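Local structure of beta-lactamase (Francisella tularensis subsp. tularensis, 3P09) at residues 69-73 / 143-147. The protein probably hydrolyses the amide bond of beta-lactams to give substituted beta-amino acids. Residues are numbered along the deposited sequence; the frame is centred on the assembly and turned at random.
Sequences LLVGA and LNKFI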
# COMPACT_ATOMS: atom_id res chain seq x y z
N LEU A 69 3.46 -1.51 4.95
CA LEU A 69 4.80 -1.49 5.56
C LEU A 69 4.71 -1.69 7.07
O LEU A 69 5.53 -2.40 7.68
CB LEU A 69 5.47 -0.15 5.28
CG LEU A 69 5.73 0.12 3.81
CD1 LEU A 69 6.27 1.55 3.61
CD2 LEU A 69 6.72 -0.89 3.28
N LEU A 70 3.72 -1.04 7.66
CA LEU A 70 3.47 -1.13 9.10
C LEU A 70 3.15 -2.56 9.50
O LEU A 70 3.67 -3.08 10.48
CB LEU A 70 2.32 -0.20 9.47
CG LEU A 70 1.79 -0.28 10.90
CD1 LEU A 70 2.90 0.00 11.91
CD2 LEU A 70 0.59 0.64 11.13
N VAL A 71 2.27 -3.21 8.73
CA VAL A 71 1.91 -4.59 9.01
C VAL A 71 3.10 -5.53 8.80
O VAL A 71 3.32 -6.46 9.58
CB VAL A 71 0.67 -5.00 8.20
CG1 VAL A 71 0.51 -6.51 8.18
CG2 VAL A 71 -0.55 -4.33 8.80
N GLY A 72 3.89 -5.26 7.77
CA GLY A 72 5.13 -5.98 7.59
C GLY A 72 6.03 -5.87 8.82
O GLY A 72 6.58 -6.86 9.29
N ALA A 73 6.16 -4.66 9.34
CA ALA A 73 6.96 -4.41 10.53
C ALA A 73 6.43 -5.19 11.73
O ALA A 73 7.19 -5.71 12.53
CB ALA A 73 6.99 -2.92 10.84
N LEU A 143 9.23 1.99 12.97
CA LEU A 143 8.72 1.73 11.64
C LEU A 143 9.74 2.12 10.57
O LEU A 143 10.01 1.35 9.66
CB LEU A 143 7.40 2.48 11.41
CG LEU A 143 6.78 2.36 10.02
CD1 LEU A 143 6.60 0.90 9.64
CD2 LEU A 143 5.44 3.11 10.00
N ASN A 144 10.30 3.33 10.68
CA ASN A 144 11.31 3.78 9.73
C ASN A 144 12.58 2.92 9.75
O ASN A 144 13.18 2.67 8.72
CB ASN A 144 11.64 5.24 9.95
CG ASN A 144 10.51 6.15 9.51
OD1 ASN A 144 10.01 6.03 8.39
ND2 ASN A 144 10.07 7.03 10.40
N LYS A 145 12.98 2.46 10.94
CA LYS A 145 14.06 1.47 11.01
C LYS A 145 13.72 0.21 10.20
O LYS A 145 14.55 -0.30 9.45
CB LYS A 145 14.36 1.09 12.47
CG LYS A 145 15.07 2.20 13.25
CD LYS A 145 15.67 1.70 14.57
CE LYS A 145 14.60 1.49 15.64
NZ LYS A 145 15.18 1.03 16.94
N PHE A 146 12.50 -0.28 10.34
CA PHE A 146 12.12 -1.47 9.58
C PHE A 146 12.13 -1.21 8.07
O PHE A 146 12.63 -2.02 7.29
CB PHE A 146 10.75 -2.00 10.02
CG PHE A 146 10.30 -3.19 9.23
CD1 PHE A 146 10.87 -4.44 9.45
CD2 PHE A 146 9.32 -3.07 8.27
CE1 PHE A 146 10.47 -5.54 8.72
CE2 PHE A 146 8.91 -4.17 7.54
CZ PHE A 146 9.49 -5.40 7.76
N ILE A 147 11.59 -0.07 7.66
CA ILE A 147 11.60 0.30 6.26
C ILE A 147 13.04 0.30 5.70
O ILE A 147 13.30 -0.22 4.60
CB ILE A 147 10.91 1.67 6.07
CG1 ILE A 147 9.42 1.53 6.41
CG2 ILE A 147 11.05 2.18 4.65
CD1 ILE A 147 8.67 2.84 6.38
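In the mainly helical domain of this class A beta-lactamase fold, helix 66-80 crosses helix 140-149 in a buried contact at Ala-73 and Phe-146. Helix 66-80 is probably the one that carries the SxxK motif, with Ser-64 and Lys-67 near its start. The axes of the two short segments pass 9.6 Å apart at 90°. No hydrogen bond joins them, and the side chains that meet are apolar.

Phe-146 buries the most area of any residue here. Its CG is anti to the backbone N (chi1 178°), and the ring lies with one face over Ala-73 CA. This is a CH-pi contact, with Ala-73 CA 3.6 Å from the centroid of the Phe-146 ring and 14° off the normal. Ala-73 CB rests on the CG-CD2 side of the ring, 3.5 Å from Phe-146 CD2. Gly-72 has no side chain, and its carbonyl carbon lies obliquely by the ring, 3.6 Å from Phe-146 CE2. Ala-73 N and Leu-69 O, which both lie against Phe-146 CE2, are paired with each other in the helix (2.9 Å). Leu-188 of helix 178-190 and Ile-193 also touch the Phe-146 side chain.

Leu-143 lies one helical turn before Ile-147. Its extended first torsion carries CD1 to the backbone of helix 66-80. This methyl lies 3.8 Å from Leu-70 CA and also meets Ala-73 CB. Leu-70 itself turns from helix 140-149 to pack on Leu-133 and Val-134 of helix 127-137. Leu-137 of that helix touches both Ala-73 and Leu-143, so three helices meet here.

At the other end of the contact, the side chains of Leu-69 and Ile-147 cross at about a right angle. They touch through terminal methyls, Leu-69 CD1 lying 3.9 Å from Ile-147 CD1.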